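Local coordinates for protein toll-like receptor 13 (Mus musculus, PDB 4Z0C) that recognises bacterial 23S ribosomal RNA through its leucine-rich-repeat ectodomain and signals through MYD88 and TRAF6 to activate NF-kappa-B in innate immunity, at residues I317-S322 with N345-S350; D369-P374 with N393-G398; K376-L381 with F400-L405. One frame throughout, in Å; residues are numbered along the deposited sequence.

Contact 1 of 3, residues I317-S322 with N345-S350; sequences IYLNDS and NRTWSS. With NAG (2-acetamido-2-deoxy-beta-D-glucopyranose), chain P; NAG (2-acetamido-2-deoxy-beta-D-glucopyranose), chain Q.
The Tyr318 ring has a sugar over one face: the N-acetylglucosamine on Asn320 lies across it, its ring oxygen O5 3.5 Å from Tyr318 CE2. On the Trp348 indole, the methyl CG2 of neighbouring Thr347 sits over one face towards the rim; from the next turn, Phe372 meets the ring system at a shallow angle and Ala371 O is hydrogen-bonded to Trp348 NE1. Tyr318 and Trp348 belong to two successive turns of the leucine-rich-repeat solenoid, LRR 12 and LRR 13, joined on their convex side beyond the small parallel pair of strands 318-319 and 342-343. Asn320 and Asn345 carry N-linked sugar, Asn320 ND2 being covalently bonded to C1 of its N-acetylglucosamine at 1.4 Å. CG of Tyr318 takes the crowded position between backbone N and carbonyl carbon (chi1 58°), and the same choice at Asn320 (chi1 62°) brings glycan and ring together. Between the turns the touching is modest. Leu319 and Thr347 cross obliquely, with Leu319 CB 3.4 Å from Thr347 OG1; that hydroxyl, anti to its backbone N, has its polar partner in Glu323. CB of Arg346 rests 3.2 Å from Asn320 O before the side chain bends away at chi2. Asp321 turns off to a salt bridge with Lys297. The backbone seam closes at Ser322, whose N gives a weak, bent hydrogen bond to Arg346 O at 2.8 Å, N-H...O angle 127°.

Contact 2 of 3, residues D369-P374 with N393-G398; sequences DFAFSP and NLAFSG. With NAG (2-acetamido-2-deoxy-beta-D-glucopyranose), chain Q.
Two consecutive turns of the leucine-rich-repeat solenoid, LRR 14 and LRR 15, meet here on the convex side of the ectodomain, where each segment runs through a Phe-Ser pair. Three hydrogen bonds hold the loops together. Phe370 N reaches Leu394 O at 2.7 Å, arriving above the carbonyl plane. Phe372 N bonds to Ala395 O at 3.0 Å within the plane of that carbonyl, and the same oxygen lies at the edge of the Phe372 ring. Ser373 OG donates to a lone pair of Ser397 O at 2.7 Å. Phe372 and Phe396, both with CG anti to the carbonyl carbon, point the same way into the interior; their planes are only 10° apart but slid so far that the rings barely overlap, and CE2 of Phe372 meets CE1 of Phe396 at 3.5 Å. Outside, Leu394 crosses Asp369 obliquely, Leu394 CB 3.5 Å from Asp369 OD1, an oxygen that is hydrogen-bonded to Asn392. The Phe370 ring lies between Ser397 CB and the N-acetylglucosamine linked to Asn345, whose C4 is 3.8 Å from Phe370 CD2. Phenylalanines set side by side at matching positions of successive turns are consistent with the phenylalanine spine of Toll-like receptor leucine-rich repeats.

Contact 3 of 3, residues K376-L381 with F400-L405; sequences KHLEFL and FALKEL
Like-placed side chains run beside one another in pairs, as expected where adjacent turns of a leucine-rich-repeat solenoid share the parallel strands of the concave surface. Segment 376-381 enters strand 380-382 and segment 400-405 enters strand 404-406, with Phe380 bridging to Glu404 and Leu381 to Leu405. Towards the interior, Leu378 lies alongside Leu402 and Leu381 alongside Leu405. All four leucines hold CG anti to the backbone N and chi2 near +60°, so their branches nest in repeated fashion. The methyl CD1 of Leu402 does double duty, lying 4.0 Å from both Leu378 CG and Leu381 CB, while CD2 of Leu381 meets CD1 of Leu405. On the opposite sheet face Phe380 and Glu404 also point the same way. The extended Glu404 chain passes the edge of the ring, its OE1 3.6 Å from Phe380 CE1 and its carboxylate turned 80° from the ring plane. Just before the strands, Glu379 and Lys403 lie side by side through their methylenes, CG against CD; the charged ends are near but not in contact, so any attraction is probably weak. Glu379 O is gripped by two amides: Lys403 N comes in on a lone pair at 2.9 Å and Glu404 N nearly along the C=O axis. Leu381 N returns a bond to Glu404 O at 3.1 Å. Ahead of the strands a water bridges the backbones, donating to Leu378 O and accepting from Ala401 N, 2.8 Å from both Leu378 O and Ala401 N.

All three contacts join neighbouring turns of one solenoid, and all are partly buried. Contacts 1 and 2 lie on the convex side and share the sugar of Asn345; Trp348 NE1 is hydrogen-bonded to Ala371 O, and the Trp348 ring also meets Phe372. Contact 3 lies on the concave side, about 10 Å between nearest atoms from the bound nucleic acid, one turn on in the repeat numbering, its segments alternating with those of contact 2. Its leucines are buried, as are Phe372 and Phe396, on both of which Leu381 packs; contact 1 has the glycosylated outer surface. Chemistry follows place: glycans and a weak backbone bond in contact 1, irregular loop bonds with aromatics in contact 2, regular strand bonding in contact 3.

Contact 1 of 3, residues I317-S322 with N345-S350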
loop_
_atom_site.group_PDB
_atom_site.type_symbol
_atom_site.label_atom_id
_atom_site.label_comp_id
_atom_site.label_asym_id
_atom_site.label_seq_id
_atom_site.Cartn_x
_atom_site.Cartn_y
_atom_site.Cartn_z
ATOM N N ILE A 317 -31.380 -17.824 -10.763
ATOM C CA ILE A 317 -31.430 -16.413 -10.400
ATOM C C ILE A 317 -32.119 -16.226 -9.040
ATOM O O ILE A 317 -31.725 -15.390 -8.231
ATOM C CB ILE A 317 -32.123 -15.599 -11.497
ATOM C CG1 ILE A 317 -31.416 -15.844 -12.832
ATOM C CG2 ILE A 317 -32.159 -14.080 -11.132
ATOM C CD1 ILE A 317 -31.946 -15.012 -13.987
ATOM N N TYR A 318 -33.168 -16.991 -8.798
ATOM C CA TYR A 318 -33.736 -17.099 -7.458
ATOM C C TYR A 318 -34.109 -18.550 -7.124
ATOM O O TYR A 318 -34.385 -19.368 -8.015
ATOM C CB TYR A 318 -34.941 -16.178 -7.271
ATOM C CG TYR A 318 -36.070 -16.401 -8.248
ATOM C CD1 TYR A 318 -36.122 -15.707 -9.453
ATOM C CD2 TYR A 318 -37.101 -17.292 -7.956
ATOM C CE1 TYR A 318 -37.161 -15.908 -10.346
ATOM C CE2 TYR A 318 -38.149 -17.502 -8.846
ATOM C CZ TYR A 318 -38.167 -16.812 -10.036
ATOM O OH TYR A 318 -39.195 -17.027 -10.914
ATOM N N LEU A 319 -34.091 -18.864 -5.833
ATOM C CA LEU A 319 -34.548 -20.151 -5.346
ATOM C C LEU A 319 -35.481 -19.916 -4.174
ATOM O O LEU A 319 -35.045 -19.603 -3.078
ATOM C CB LEU A 319 -33.359 -21.030 -4.940
ATOM C CG LEU A 319 -32.506 -21.545 -6.098
ATOM C CD1 LEU A 319 -31.105 -21.905 -5.611
ATOM C CD2 LEU A 319 -33.169 -22.755 -6.740
ATOM N N ASN A 320 -36.775 -20.054 -4.405
ATOM C CA ASN A 320 -37.731 -19.790 -3.342
ATOM C C ASN A 320 -38.891 -20.768 -3.338
ATOM O O ASN A 320 -39.961 -20.449 -2.834
ATOM C CB ASN A 320 -38.237 -18.341 -3.424
ATOM C CG ASN A 320 -38.970 -18.035 -4.729
ATOM O OD1 ASN A 320 -38.859 -18.775 -5.708
ATOM N ND2 ASN A 320 -39.718 -16.926 -4.741
ATOM N N ASP A 321 -38.671 -21.967 -3.875
ATOM C CA ASP A 321 -39.786 -22.870 -4.139
ATOM C C ASP A 321 -39.488 -24.357 -3.951
ATOM O O ASP A 321 -39.612 -25.146 -4.896
ATOM C CB ASP A 321 -40.293 -22.638 -5.561
ATOM C CG ASP A 321 -41.694 -23.115 -5.749
ATOM O OD1 ASP A 321 -42.454 -23.116 -4.756
ATOM O OD2 ASP A 321 -42.020 -23.520 -6.880
ATOM N N SER A 322 -39.050 -24.728 -2.751
ATOM C CA SER A 322 -38.890 -26.133 -2.397
ATOM C C SER A 322 -37.993 -26.949 -3.332
ATOM O O SER A 322 -38.130 -28.163 -3.401
ATOM C CB SER A 322 -40.270 -26.792 -2.264
ATOM O OG SER A 322 -41.097 -26.046 -1.385
ATOM N N ASN A 345 -36.371 -19.125 2.752
ATOM C CA ASN A 345 -36.777 -20.233 3.601
ATOM C C ASN A 345 -37.420 -21.433 2.904
ATOM O O ASN A 345 -37.431 -22.535 3.436
ATOM C CB ASN A 345 -37.793 -19.678 4.606
ATOM C CG ASN A 345 -37.360 -19.886 6.013
ATOM O OD1 ASN A 345 -36.305 -20.477 6.234
ATOM N ND2 ASN A 345 -38.109 -19.352 6.983
ATOM N N ARG A 346 -37.941 -21.215 1.709
ATOM C CA ARG A 346 -38.728 -22.229 1.035
ATOM C C ARG A 346 -37.917 -23.210 0.227
ATOM O O ARG A 346 -38.416 -24.291 -0.107
ATOM C CB ARG A 346 -39.774 -21.585 0.119
ATOM C CG ARG A 346 -40.787 -20.689 0.802
ATOM C CD ARG A 346 -41.622 -21.441 1.830
ATOM N NE ARG A 346 -42.689 -20.594 2.363
ATOM C CZ ARG A 346 -43.736 -20.181 1.653
ATOM N NH1 ARG A 346 -43.855 -20.531 0.379
ATOM N NH2 ARG A 346 -44.662 -19.413 2.212
ATOM N N THR A 347 -36.688 -22.839 -0.112
ATOM C CA THR A 347 -35.907 -23.683 -1.013
ATOM C C THR A 347 -35.261 -24.900 -0.354
ATOM O O THR A 347 -35.151 -25.952 -0.979
ATOM C CB THR A 347 -34.835 -22.879 -1.781
ATOM O OG1 THR A 347 -34.431 -23.623 -2.942
ATOM C CG2 THR A 347 -33.613 -22.587 -0.890
ATOM N N TRP A 348 -34.857 -24.761 0.904
ATOM C CA TRP A 348 -34.096 -25.799 1.593
ATOM C C TRP A 348 -34.677 -26.060 2.974
ATOM O O TRP A 348 -33.951 -26.306 3.938
ATOM C CB TRP A 348 -32.625 -25.409 1.703
ATOM C CG TRP A 348 -32.373 -23.994 2.190
ATOM C CD1 TRP A 348 -33.053 -23.310 3.169
ATOM C CD2 TRP A 348 -31.383 -23.092 1.691
ATOM N NE1 TRP A 348 -32.536 -22.037 3.312
ATOM C CE2 TRP A 348 -31.512 -21.880 2.413
ATOM C CE3 TRP A 348 -30.403 -23.185 0.700
ATOM C CZ2 TRP A 348 -30.688 -20.789 2.182
ATOM C CZ3 TRP A 348 -29.583 -22.091 0.473
ATOM C CH2 TRP A 348 -29.739 -20.906 1.207
ATOM N N SER A 349 -35.998 -25.994 3.054
ATOM C CA SER A 349 -36.725 -26.212 4.299
ATOM C C SER A 349 -36.406 -27.548 4.980
ATOM O O SER A 349 -36.416 -27.649 6.208
ATOM C CB SER A 349 -38.227 -26.129 4.024
ATOM O OG SER A 349 -38.915 -25.749 5.197
ATOM N N SER A 350 -36.134 -28.571 4.179
ATOM C CA SER A 350 -35.947 -29.916 4.718
ATOM C C SER A 350 -34.473 -30.357 4.809
ATOM O O SER A 350 -34.180 -31.499 5.155
ATOM C CB SER A 350 -36.703 -30.907 3.848
ATOM O OG SER A 350 -36.022 -31.063 2.613
HETATM C C1 NAG P . -40.341 -16.667 -6.023
HETATM C C2 NAG P . -41.837 -16.642 -5.682
HETATM C C3 NAG P . -42.680 -16.014 -6.798
HETATM C C4 NAG P . -42.100 -14.682 -7.249
HETATM C C5 NAG P . -40.625 -14.840 -7.629
HETATM C C6 NAG P . -39.982 -13.490 -7.985
HETATM C C7 NAG P . -42.880 -18.399 -4.276
HETATM C C8 NAG P . -43.737 -19.625 -4.382
HETATM N N2 NAG P . -42.286 -17.999 -5.408
HETATM O O3 NAG P . -44.019 -15.803 -6.386
HETATM O O4 NAG P . -42.862 -14.186 -8.338
HETATM O O5 NAG P . -39.865 -15.458 -6.597
HETATM O O6 NAG P . -39.801 -12.651 -6.857
HETATM O O7 NAG P . -42.763 -17.831 -3.192
HETATM C C1 NAG Q . -39.404 -18.882 6.585
HETATM C C2 NAG Q . -39.411 -19.075 8.111
HETATM C C3 NAG Q . -40.500 -18.235 8.797
HETATM C C4 NAG Q . -40.472 -16.798 8.275
HETATM C C5 NAG Q . -40.571 -16.844 6.755
HETATM C C6 NAG Q . -40.752 -15.484 6.083
HETATM C C7 NAG Q . -38.675 -21.196 9.172
HETATM C C8 NAG Q . -39.166 -22.529 9.662
HETATM N N2 NAG Q . -39.555 -20.484 8.451
HETATM O O3 NAG Q . -40.334 -18.258 10.201
HETATM O O4 NAG Q . -41.505 -16.023 8.837
HETATM O O5 NAG Q . -39.405 -17.495 6.282
HETATM O O6 NAG Q . -39.541 -14.760 6.054
HETATM O O7 NAG Q . -37.524 -20.816 9.428
#

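Contact 2 of 3, residues D369-P374 with N393-G398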
loop_
_atom_site.group_PDB
_atom_site.type_symbol
_atom_site.label_atom_id
_atom_site.label_comp_id
_atom_site.label_asym_id
_atom_site.label_seq_id
_atom_site.Cartn_x
_atom_site.Cartn_y
_atom_site.Cartn_z
ATOM N N ASP A 369 -35.140 -12.301 6.042
ATOM C CA ASP A 369 -35.234 -12.829 7.397
ATOM C C ASP A 369 -35.453 -14.340 7.390
ATOM O O ASP A 369 -36.241 -14.855 6.601
ATOM C CB ASP A 369 -36.386 -12.155 8.138
ATOM C CG ASP A 369 -36.240 -10.651 8.194
ATOM O OD1 ASP A 369 -35.107 -10.157 7.980
ATOM O OD2 ASP A 369 -37.260 -9.965 8.424
ATOM N N PHE A 370 -34.738 -15.023 8.278
ATOM C CA PHE A 370 -34.833 -16.472 8.470
ATOM C C PHE A 370 -34.438 -17.325 7.263
ATOM O O PHE A 370 -34.688 -18.515 7.262
ATOM C CB PHE A 370 -36.223 -16.858 8.988
ATOM C CG PHE A 370 -36.708 -15.980 10.102
ATOM C CD1 PHE A 370 -36.281 -16.191 11.398
ATOM C CD2 PHE A 370 -37.560 -14.913 9.844
ATOM C CE1 PHE A 370 -36.714 -15.366 12.433
ATOM C CE2 PHE A 370 -37.999 -14.075 10.873
ATOM C CZ PHE A 370 -37.578 -14.302 12.170
ATOM N N ALA A 371 -33.783 -16.727 6.270
ATOM C CA ALA A 371 -33.374 -17.452 5.062
ATOM C C ALA A 371 -32.594 -18.722 5.354
ATOM O O ALA A 371 -32.837 -19.752 4.729
ATOM C CB ALA A 371 -32.568 -16.552 4.133
ATOM N N PHE A 372 -31.637 -18.646 6.275
ATOM C CA PHE A 372 -30.803 -19.804 6.569
ATOM C C PHE A 372 -31.316 -20.635 7.749
ATOM O O PHE A 372 -30.781 -21.707 8.042
ATOM C CB PHE A 372 -29.351 -19.368 6.813
ATOM C CG PHE A 372 -28.698 -18.763 5.609
ATOM C CD1 PHE A 372 -28.126 -19.567 4.641
ATOM C CD2 PHE A 372 -28.666 -17.390 5.438
ATOM C CE1 PHE A 372 -27.533 -19.014 3.523
ATOM C CE2 PHE A 372 -28.084 -16.833 4.318
ATOM C CZ PHE A 372 -27.516 -17.637 3.362
ATOM N N SER A 373 -32.390 -20.175 8.382
ATOM C CA SER A 373 -32.878 -20.784 9.620
ATOM C C SER A 373 -33.194 -22.301 9.628
ATOM O O SER A 373 -33.018 -22.952 10.665
ATOM C CB SER A 373 -34.062 -19.993 10.160
ATOM O OG SER A 373 -33.668 -18.680 10.490
ATOM N N PRO A 374 -33.664 -22.870 8.497
ATOM C CA PRO A 374 -33.877 -24.320 8.566
ATOM C C PRO A 374 -32.571 -25.106 8.730
ATOM O O PRO A 374 -32.596 -26.241 9.207
ATOM C CB PRO A 374 -34.502 -24.654 7.206
ATOM C CG PRO A 374 -34.983 -23.370 6.661
ATOM C CD PRO A 374 -34.044 -22.337 7.178
ATOM N N ASN A 393 -29.057 -9.325 9.937
ATOM C CA ASN A 393 -28.827 -10.225 11.070
ATOM C C ASN A 393 -29.836 -11.367 11.202
ATOM O O ASN A 393 -29.494 -12.467 11.657
ATOM C CB ASN A 393 -28.779 -9.410 12.353
ATOM C CG ASN A 393 -27.872 -8.205 12.228
ATOM O OD1 ASN A 393 -26.973 -8.177 11.381
ATOM N ND2 ASN A 393 -28.106 -7.194 13.060
ATOM N N LEU A 394 -31.076 -11.096 10.794
ATOM C CA LEU A 394 -32.164 -12.065 10.906
ATOM C C LEU A 394 -32.117 -13.197 9.881
ATOM O O LEU A 394 -32.802 -14.205 10.046
ATOM C CB LEU A 394 -33.530 -11.370 10.849
ATOM C CG LEU A 394 -33.953 -10.594 12.092
ATOM C CD1 LEU A 394 -35.316 -10.000 11.851
ATOM C CD2 LEU A 394 -33.985 -11.512 13.304
ATOM N N ALA A 395 -31.324 -13.033 8.825
ATOM C CA ALA A 395 -31.159 -14.102 7.844
ATOM C C ALA A 395 -30.416 -15.303 8.435
ATOM O O ALA A 395 -30.545 -16.423 7.945
ATOM C CB ALA A 395 -30.449 -13.596 6.600
ATOM N N PHE A 396 -29.652 -15.073 9.497
ATOM C CA PHE A 396 -28.818 -16.129 10.058
ATOM C C PHE A 396 -29.345 -16.622 11.402
ATOM O O PHE A 396 -28.664 -17.345 12.129
ATOM C CB PHE A 396 -27.368 -15.649 10.199
ATOM C CG PHE A 396 -26.797 -15.075 8.930
ATOM C CD1 PHE A 396 -26.446 -15.900 7.880
ATOM C CD2 PHE A 396 -26.595 -13.716 8.800
ATOM C CE1 PHE A 396 -25.919 -15.383 6.716
ATOM C CE2 PHE A 396 -26.063 -13.196 7.640
ATOM C CZ PHE A 396 -25.725 -14.034 6.595
ATOM N N SER A 397 -30.573 -16.236 11.711
ATOM C CA SER A 397 -31.219 -16.620 12.955
ATOM C C SER A 397 -31.235 -18.137 13.152
ATOM O O SER A 397 -31.743 -18.882 12.308
ATOM C CB SER A 397 -32.639 -16.059 12.994
ATOM O OG SER A 397 -33.196 -16.208 14.283
ATOM N N GLY A 398 -30.642 -18.587 14.255
ATOM C CA GLY A 398 -30.693 -19.988 14.637
ATOM C C GLY A 398 -29.631 -20.902 14.045
ATOM O O GLY A 398 -29.745 -22.128 14.140
HETATM C C1 NAG Q . -39.404 -18.882 6.585
HETATM C C2 NAG Q . -39.411 -19.075 8.111
HETATM C C3 NAG Q . -40.500 -18.235 8.797
HETATM C C4 NAG Q . -40.472 -16.798 8.275
HETATM C C5 NAG Q . -40.571 -16.844 6.755
HETATM C C6 NAG Q . -40.752 -15.484 6.083
HETATM C C7 NAG Q . -38.675 -21.196 9.172
HETATM C C8 NAG Q . -39.166 -22.529 9.662
HETATM N N2 NAG Q . -39.555 -20.484 8.451
HETATM O O3 NAG Q . -40.334 -18.258 10.201
HETATM O O4 NAG Q . -41.505 -16.023 8.837
HETATM O O5 NAG Q . -39.405 -17.495 6.282
HETATM O O6 NAG Q . -39.541 -14.760 6.054
HETATM O O7 NAG Q . -37.524 -20.816 9.428
#

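Contact 3 of 3, residues K376-L381 with F400-L405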
loop_
_atom_site.group_PDB
_atom_site.type_symbol
_atom_site.label_atom_id
_atom_site.label_comp_id
_atom_site.label_asym_id
_atom_site.label_seq_id
_atom_site.Cartn_x
_atom_site.Cartn_y
_atom_site.Cartn_z
ATOM N N LYS A 376 -30.235 -26.044 10.598
ATOM C CA LYS A 376 -29.854 -26.053 12.004
ATOM C C LYS A 376 -28.568 -26.824 12.252
ATOM O O LYS A 376 -28.013 -26.766 13.342
ATOM C CB LYS A 376 -30.976 -26.658 12.845
ATOM C CG LYS A 376 -32.315 -25.916 12.720
ATOM C CD LYS A 376 -32.655 -25.159 13.995
ATOM C CE LYS A 376 -34.109 -25.382 14.419
ATOM N NZ LYS A 376 -35.095 -24.799 13.469
ATOM N N HIS A 377 -28.083 -27.531 11.237
ATOM C CA HIS A 377 -26.852 -28.299 11.371
ATOM C C HIS A 377 -25.675 -27.761 10.552
ATOM O O HIS A 377 -24.595 -28.354 10.556
ATOM C CB HIS A 377 -27.124 -29.768 11.041
ATOM C CG HIS A 377 -27.625 -30.561 12.209
ATOM N ND1 HIS A 377 -28.937 -30.965 12.324
ATOM C CD2 HIS A 377 -26.986 -31.040 13.302
ATOM C CE1 HIS A 377 -29.088 -31.647 13.445
ATOM N NE2 HIS A 377 -27.918 -31.709 14.056
ATOM N N LEU A 378 -25.892 -26.648 9.849
ATOM C CA LEU A 378 -24.855 -26.023 9.020
ATOM C C LEU A 378 -23.585 -25.722 9.838
ATOM O O LEU A 378 -23.666 -25.160 10.928
ATOM C CB LEU A 378 -25.394 -24.736 8.372
ATOM C CG LEU A 378 -24.742 -24.214 7.083
ATOM C CD1 LEU A 378 -24.910 -25.210 5.948
ATOM C CD2 LEU A 378 -25.290 -22.849 6.681
ATOM N N GLU A 379 -22.427 -26.137 9.326
ATOM C CA GLU A 379 -21.138 -25.874 9.971
ATOM C C GLU A 379 -20.232 -24.945 9.155
ATOM O O GLU A 379 -19.395 -24.237 9.719
ATOM C CB GLU A 379 -20.430 -27.196 10.271
ATOM C CG GLU A 379 -20.957 -27.825 11.538
ATOM C CD GLU A 379 -20.563 -29.266 11.697
ATOM O OE1 GLU A 379 -20.042 -29.857 10.729
ATOM O OE2 GLU A 379 -20.785 -29.810 12.796
ATOM N N PHE A 380 -20.404 -24.952 7.834
ATOM C CA PHE A 380 -19.646 -24.069 6.956
ATOM C C PHE A 380 -20.590 -23.303 6.015
ATOM O O PHE A 380 -21.412 -23.886 5.318
ATOM C CB PHE A 380 -18.612 -24.846 6.137
ATOM C CG PHE A 380 -17.937 -24.022 5.056
ATOM C CD1 PHE A 380 -16.830 -23.226 5.351
ATOM C CD2 PHE A 380 -18.406 -24.045 3.742
ATOM C CE1 PHE A 380 -16.208 -22.463 4.358
ATOM C CE2 PHE A 380 -17.790 -23.296 2.745
ATOM C CZ PHE A 380 -16.684 -22.502 3.056
ATOM N N LEU A 381 -20.451 -21.988 5.996
ATOM C CA LEU A 381 -21.238 -21.149 5.106
ATOM C C LEU A 381 -20.287 -20.168 4.453
ATOM O O LEU A 381 -19.485 -19.515 5.133
ATOM C CB LEU A 381 -22.336 -20.415 5.875
ATOM C CG LEU A 381 -23.119 -19.353 5.083
ATOM C CD1 LEU A 381 -23.861 -19.963 3.907
ATOM C CD2 LEU A 381 -24.082 -18.574 5.978
ATOM N N PHE A 400 -26.934 -22.088 15.126
ATOM C CA PHE A 400 -26.123 -22.287 16.322
ATOM C C PHE A 400 -24.992 -23.307 16.138
ATOM O O PHE A 400 -24.103 -23.417 16.990
ATOM C CB PHE A 400 -27.030 -22.689 17.482
ATOM C CG PHE A 400 -28.077 -21.663 17.806
ATOM C CD1 PHE A 400 -27.798 -20.302 17.682
ATOM C CD2 PHE A 400 -29.355 -22.050 18.188
ATOM C CE1 PHE A 400 -28.766 -19.344 17.967
ATOM C CE2 PHE A 400 -30.330 -21.100 18.471
ATOM C CZ PHE A 400 -30.035 -19.743 18.363
ATOM N N ALA A 401 -24.991 -24.031 15.024
ATOM C CA ALA A 401 -23.937 -25.029 14.817
ATOM C C ALA A 401 -22.765 -24.516 13.984
ATOM O O ALA A 401 -21.759 -25.217 13.825
ATOM C CB ALA A 401 -24.515 -26.302 14.188
ATOM N N LEU A 402 -22.888 -23.297 13.466
ATOM C CA LEU A 402 -21.921 -22.773 12.506
ATOM C C LEU A 402 -20.532 -22.645 13.133
ATOM O O LEU A 402 -20.389 -22.129 14.240
ATOM C CB LEU A 402 -22.401 -21.441 11.929
ATOM C CG LEU A 402 -21.846 -21.080 10.549
ATOM C CD1 LEU A 402 -22.457 -22.003 9.501
ATOM C CD2 LEU A 402 -22.114 -19.615 10.214
ATOM N N LYS A 403 -19.521 -23.171 12.443
ATOM C CA LYS A 403 -18.166 -23.149 12.965
ATOM C C LYS A 403 -17.320 -22.216 12.121
ATOM O O LYS A 403 -16.384 -21.589 12.615
ATOM C CB LYS A 403 -17.566 -24.556 12.992
ATOM C CG LYS A 403 -18.401 -25.541 13.810
ATOM C CD LYS A 403 -17.934 -26.997 13.695
ATOM C CE LYS A 403 -16.930 -27.330 14.776
ATOM N NZ LYS A 403 -16.643 -28.794 14.866
ATOM N N GLU A 404 -17.676 -22.096 10.848
ATOM C CA GLU A 404 -16.903 -21.251 9.947
ATOM C C GLU A 404 -17.773 -20.418 9.008
ATOM O O GLU A 404 -18.598 -20.965 8.277
ATOM C CB GLU A 404 -15.919 -22.096 9.130
ATOM C CG GLU A 404 -15.191 -21.260 8.085
ATOM C CD GLU A 404 -13.977 -21.942 7.478
ATOM O OE1 GLU A 404 -13.472 -21.415 6.456
ATOM O OE2 GLU A 404 -13.524 -22.983 8.020
ATOM N N LEU A 405 -17.556 -19.101 9.007
ATOM C CA LEU A 405 -18.282 -18.185 8.124
ATOM C C LEU A 405 -17.289 -17.443 7.236
ATOM O O LEU A 405 -16.377 -16.774 7.723
ATOM C CB LEU A 405 -19.137 -17.199 8.943
ATOM C CG LEU A 405 -19.938 -16.095 8.216
ATOM C CD1 LEU A 405 -20.968 -16.671 7.216
ATOM C CD2 LEU A 405 -20.625 -15.144 9.199
HETATM O O HOH W 1 -25.876 -24.090 12.345
#